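Local coordinates for H127A/Y244A mutant of alginate lyase AlyC3 in complex with dimannuronate (PDB 7C8F), which probably cleaves alginate by beta-elimination and, in this mutant form, binds dimannuronate in a glycan pocket, at residues T51-N55 with Q56-V60; N152-G156 with H157-M161. One frame throughout, in Å; residues are numbered along the deposited sequence.

Contact 1: residues T51-N55 with Q56-V60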
loop_
_atom_site.group_PDB
_atom_site.type_symbol
_atom_site.label_atom_id
_atom_site.label_comp_id
_atom_site.label_asym_id
_atom_site.label_seq_id
_atom_site.Cartn_x
_atom_site.Cartn_y
_atom_site.Cartn_z
ATOM N N THR B 51 23.701 -22.884 -15.788
ATOM C CA THR B 51 24.756 -23.737 -16.327
ATOM C C THR B 51 26.075 -23.412 -15.642
ATOM O O THR B 51 26.490 -22.251 -15.587
ATOM C CB THR B 51 24.875 -23.503 -17.834
ATOM O OG1 THR B 51 23.675 -23.948 -18.488
ATOM C CG2 THR B 51 26.094 -24.276 -18.399
ATOM N N GLY B 52 26.722 -24.441 -15.085
ATOM C CA GLY B 52 27.988 -24.273 -14.401
ATOM C C GLY B 52 27.917 -23.816 -12.955
ATOM O O GLY B 52 28.964 -23.745 -12.296
ATOM N N ILE B 53 26.736 -23.503 -12.431
ATOM C CA ILE B 53 26.600 -22.960 -11.083
ATOM C C ILE B 53 26.512 -24.123 -10.102
ATOM O O ILE B 53 25.492 -24.815 -10.047
ATOM C CB ILE B 53 25.371 -22.051 -10.970
ATOM C CG1 ILE B 53 25.473 -20.894 -11.969
ATOM C CG2 ILE B 53 25.211 -21.539 -9.540
ATOM C CD1 ILE B 53 26.652 -19.985 -11.739
ATOM N N VAL B 54 27.572 -24.328 -9.323
ATOM C CA VAL B 54 27.641 -25.424 -8.354
ATOM C C VAL B 54 28.745 -25.100 -7.359
ATOM O O VAL B 54 29.764 -24.510 -7.721
ATOM C CB VAL B 54 27.891 -26.780 -9.060
ATOM C CG1 VAL B 54 29.203 -26.737 -9.854
ATOM C CG2 VAL B 54 27.921 -27.939 -8.058
ATOM N N ASN B 55 28.536 -25.474 -6.100
ATOM C CA ASN B 55 29.617 -25.404 -5.121
ATOM C C ASN B 55 29.232 -26.225 -3.896
ATOM O O ASN B 55 28.208 -26.914 -3.882
ATOM C CB ASN B 55 30.043 -23.977 -4.780
ATOM C CG ASN B 55 28.972 -23.196 -4.052
ATOM O OD1 ASN B 55 28.086 -23.764 -3.419
ATOM N ND2 ASN B 55 29.064 -21.879 -4.124
ATOM N N GLN B 56 30.102 -26.176 -2.880
ATOM C CA GLN B 56 29.927 -26.979 -1.674
ATOM C C GLN B 56 28.631 -26.663 -0.946
ATOM O O GLN B 56 28.147 -27.505 -0.186
ATOM C CB GLN B 56 31.099 -26.741 -0.719
ATOM C CG GLN B 56 31.430 -25.266 -0.523
ATOM C CD GLN B 56 32.570 -25.033 0.452
ATOM O OE1 GLN B 56 32.690 -25.722 1.466
ATOM N NE2 GLN B 56 33.416 -24.054 0.147
ATOM N N TYR B 57 28.064 -25.473 -1.151
ATOM C CA TYR B 57 26.845 -25.070 -0.459
ATOM C C TYR B 57 25.598 -25.156 -1.336
ATOM O O TYR B 57 24.488 -24.981 -0.821
ATOM C CB TYR B 57 26.969 -23.632 0.065
ATOM C CG TYR B 57 28.063 -23.411 1.091
ATOM C CD1 TYR B 57 27.969 -23.949 2.366
ATOM C CD2 TYR B 57 29.183 -22.650 0.782
ATOM C CE1 TYR B 57 28.967 -23.741 3.306
ATOM C CE2 TYR B 57 30.184 -22.437 1.714
ATOM C CZ TYR B 57 30.071 -22.983 2.974
ATOM O OH TYR B 57 31.065 -22.771 3.903
ATOM N N PHE B 58 25.748 -25.430 -2.632
ATOM C CA PHE B 58 24.634 -25.421 -3.582
ATOM C C PHE B 58 24.971 -26.458 -4.650
ATOM O O PHE B 58 25.780 -26.190 -5.548
ATOM C CB PHE B 58 24.438 -24.036 -4.198
ATOM C CG PHE B 58 23.330 -23.974 -5.229
ATOM C CD1 PHE B 58 21.997 -24.049 -4.837
ATOM C CD2 PHE B 58 23.618 -23.859 -6.579
ATOM C CE1 PHE B 58 20.977 -24.003 -5.777
ATOM C CE2 PHE B 58 22.598 -23.810 -7.520
ATOM C CZ PHE B 58 21.276 -23.884 -7.116
ATOM N N TYR B 59 24.343 -27.621 -4.570
ATOM C CA TYR B 59 24.674 -28.710 -5.477
ATOM C C TYR B 59 23.542 -29.720 -5.460
ATOM O O TYR B 59 22.624 -29.643 -4.632
ATOM C CB TYR B 59 26.011 -29.364 -5.085
ATOM C CG TYR B 59 26.004 -30.035 -3.718
ATOM C CD1 TYR B 59 26.270 -29.309 -2.563
ATOM C CD2 TYR B 59 25.737 -31.394 -3.596
ATOM C CE1 TYR B 59 26.261 -29.925 -1.311
ATOM C CE2 TYR B 59 25.733 -32.022 -2.362
ATOM C CZ TYR B 59 25.994 -31.280 -1.224
ATOM O OH TYR B 59 25.981 -31.909 0.006
ATOM N N VAL B 60 23.620 -30.690 -6.362
ATOM C CA VAL B 60 22.729 -31.837 -6.341
ATOM C C VAL B 60 23.534 -33.043 -5.886
ATOM O O VAL B 60 24.628 -33.302 -6.406
ATOM C CB VAL B 60 22.046 -32.075 -7.698
ATOM C CG1 VAL B 60 21.407 -33.436 -7.722
ATOM C CG2 VAL B 60 20.979 -31.013 -7.932
#
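Q56 and Y57 fill the two corner positions of a type I beta turn that N55 opens and F58 closes. At Y57 the backbone N is taken up by the amide oxygen of N55, the N to OD1 distance being 2.8 Å; the donor stands above the plane of the side-chain amide rather than on a lone pair. N55 can reach it because its CG sits between the backbone N and the carbonyl carbon (chi1 67°), folding the amide back over the turn, while ND2 is bonded to the carbonyl of Q3. F58 then pairs with N55 twice through the backbone: N55 N to F58 O spans 2.9 Å and is nearly straight (169°), whereas F58 N to N55 O is longer, 3.1 Å. The F58 carbonyl also receives the CA of V54 in a C-H...O contact, and the F58 ring meets CG2 of I53 at CE2, 4.0 Å away, with the I53 carbonyl at the ring edge. Outside the turn, the F58 ring meets that of F69, and its side chain touches L29. At Y59, CB lies against CG2 of V54 (3.8 Å), and CD1 approaches the carbonyl of N55, with CD1 and O 3.4 Å apart. Two corner residues inside one antiparallel hydrogen-bonded pair give a hairpin-like reversal, a type I turn reinforced by an Asx turn, leading into the edge strand 58-60.

Contact 2: residues N152-G156 with H157-M161; sequences NSVKG and HFWAM
V154 holds CG1 opposite its own backbone N (chi1 177°), and H157 turns CG to the side of its N, opposite the carbonyl carbon (chi1 -77°); together these rotations slide the valine methyl over the imidazole. The result is a compact CH-pi contact: CG1 of V154 stands 3.4 Å from the centroid of the H157 ring and only 4° off the ring normal. The same methyl also serves the indole, since V154 CG1 lies 3.8 Å from CZ2 of W159. The imidazole is met in its own plane by the carbonyl of K155, whose O is 3.3 Å from CD2 of H157, while ND1 is hydrogen-bonded to D193, which helps to fix the ring's rotation. An alanine in place of H157 would probably strip the methyl of V154 of its aromatic floor and deprive D193 of this partner.

A single water ties the bend together. It donates to V154 O at 2.8 Å and accepts from H157 N at 3.0 Å and from W159 NE1 at 2.9 Å, lying in the indole plane at its edge. The carbonyl of V154, the backbone N of H157 and the indole N-H of W159 are thus linked through this one water. G156, with positive phi, makes the bend from the short strand 154-155 into strand 157-163. Its backbone bonds to E149 and A197 hold the corner, after which 157-163 runs antiparallel between strands 143-148 and 189-196, with W159 touching V146, K148 and D193.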
loop_
_atom_site.group_PDB
_atom_site.type_symbol
_atom_site.label_atom_id
_atom_site.label_comp_id
_atom_site.label_asym_id
_atom_site.label_seq_id
_atom_site.Cartn_x
_atom_site.Cartn_y
_atom_site.Cartn_z
ATOM N N ASN B 152 7.597 -22.257 22.685
ATOM C CA ASN B 152 6.961 -22.464 23.990
ATOM C C ASN B 152 6.747 -23.949 24.298
ATOM O O ASN B 152 5.639 -24.426 24.553
ATOM C CB ASN B 152 5.716 -21.586 24.200
ATOM C CG ASN B 152 4.448 -22.193 23.635
ATOM O OD1 ASN B 152 4.402 -22.613 22.478
ATOM N ND2 ASN B 152 3.402 -22.244 24.459
ATOM N N SER B 153 7.859 -24.675 24.279
ATOM C CA SER B 153 7.974 -26.085 24.635
ATOM C C SER B 153 7.586 -27.040 23.510
ATOM O O SER B 153 7.701 -28.251 23.696
ATOM C CB SER B 153 7.208 -26.466 25.917
ATOM O OG SER B 153 7.661 -25.708 27.025
ATOM N N VAL B 154 7.123 -26.547 22.363
ATOM C CA VAL B 154 6.827 -27.398 21.215
ATOM C C VAL B 154 8.093 -27.442 20.364
ATOM O O VAL B 154 8.483 -26.433 19.767
ATOM C CB VAL B 154 5.628 -26.864 20.422
ATOM C CG1 VAL B 154 5.381 -27.724 19.188
ATOM C CG2 VAL B 154 4.368 -26.811 21.318
ATOM N N LYS B 155 8.736 -28.603 20.303
ATOM C CA LYS B 155 10.109 -28.704 19.810
ATOM C C LYS B 155 10.172 -29.362 18.436
ATOM O O LYS B 155 9.519 -30.383 18.189
ATOM C CB LYS B 155 10.986 -29.470 20.805
ATOM C CG LYS B 155 11.129 -28.753 22.146
ATOM C CD LYS B 155 12.142 -29.440 23.055
ATOM C CE LYS B 155 12.113 -28.857 24.463
ATOM N NZ LYS B 155 13.232 -27.913 24.732
ATOM N N GLY B 156 10.948 -28.762 17.532
ATOM C CA GLY B 156 11.225 -29.407 16.266
ATOM C C GLY B 156 10.042 -29.508 15.329
ATOM O O GLY B 156 9.936 -30.481 14.578
ATOM N N HIS B 157 9.143 -28.527 15.355
ATOM C CA HIS B 157 8.055 -28.486 14.389
ATOM C C HIS B 157 8.389 -27.546 13.237
ATOM O O HIS B 157 9.210 -26.631 13.356
ATOM C CB HIS B 157 6.752 -28.008 15.040
ATOM C CG HIS B 157 6.071 -29.050 15.870
ATOM N ND1 HIS B 157 4.704 -29.212 15.879
ATOM C CD2 HIS B 157 6.572 -29.988 16.710
ATOM C CE1 HIS B 157 4.386 -30.192 16.718
ATOM N NE2 HIS B 157 5.503 -30.689 17.220
ATOM N N PHE B 158 7.725 -27.798 12.119
ATOM C CA PHE B 158 7.619 -26.827 11.038
ATOM C C PHE B 158 6.507 -25.843 11.369
ATOM O O PHE B 158 5.469 -26.227 11.920
ATOM C CB PHE B 158 7.216 -27.546 9.758
ATOM C CG PHE B 158 8.262 -28.466 9.203
ATOM C CD1 PHE B 158 9.564 -28.031 8.994
ATOM C CD2 PHE B 158 7.929 -29.769 8.872
ATOM C CE1 PHE B 158 10.511 -28.877 8.446
ATOM C CE2 PHE B 158 8.873 -30.626 8.323
ATOM C CZ PHE B 158 10.168 -30.180 8.123
ATOM N N TRP B 159 6.708 -24.575 11.002
ATOM C CA TRP B 159 5.718 -23.531 11.245
ATOM C C TRP B 159 5.625 -22.636 10.022
ATOM O O TRP B 159 6.620 -22.416 9.325
ATOM C CB TRP B 159 6.094 -22.620 12.427
ATOM C CG TRP B 159 6.253 -23.344 13.726
ATOM C CD1 TRP B 159 7.382 -23.969 14.168
ATOM C CD2 TRP B 159 5.260 -23.524 14.743
ATOM N NE1 TRP B 159 7.152 -24.522 15.407
ATOM C CE2 TRP B 159 5.860 -24.273 15.774
ATOM C CE3 TRP B 159 3.925 -23.135 14.876
ATOM C CZ2 TRP B 159 5.173 -24.643 16.926
ATOM C CZ3 TRP B 159 3.237 -23.508 16.040
ATOM C CH2 TRP B 159 3.869 -24.250 17.038
ATOM N N ALA B 160 4.430 -22.098 9.793
ATOM C CA ALA B 160 4.239 -20.986 8.863
ATOM C C ALA B 160 4.073 -19.708 9.673
ATOM O O ALA B 160 3.127 -19.583 10.458
ATOM C CB ALA B 160 3.010 -21.213 7.987
ATOM N N MET B 161 5.007 -18.779 9.511
ATOM C CA MET B 161 4.960 -17.482 10.165
ATOM C C MET B 161 4.407 -16.509 9.137
ATOM O O MET B 161 5.073 -16.212 8.141
ATOM C CB MET B 161 6.368 -17.072 10.592
ATOM C CG MET B 161 7.105 -18.128 11.428
ATOM S SD MET B 161 6.224 -18.514 12.955
ATOM C CE MET B 161 7.463 -19.457 13.860
HETATM O O HOH W 1 9.007 -26.065 17.040
#

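How the contacts relate
Contacts 1 and 2 are local bends met in series along the chain, and they illustrate two ways of steering a chain into a beta-strand: direct backbone and side-chain bonds at 51-60, a glycine corner with a bridging water at 152-161. They do not touch; their centres are 30 Å apart and their nearest atoms about 17 Å. Contact 1 feeds the edge of the seven-stranded sheet, contact 2 the larger sheet whose strands carry the glycan-pocket residues R77, Q124, R144 and Y189. The W159 side chain of contact 2 is about 11 Å from a bound mannuronate, and further along the same strand M161 touches the pocket residue R144.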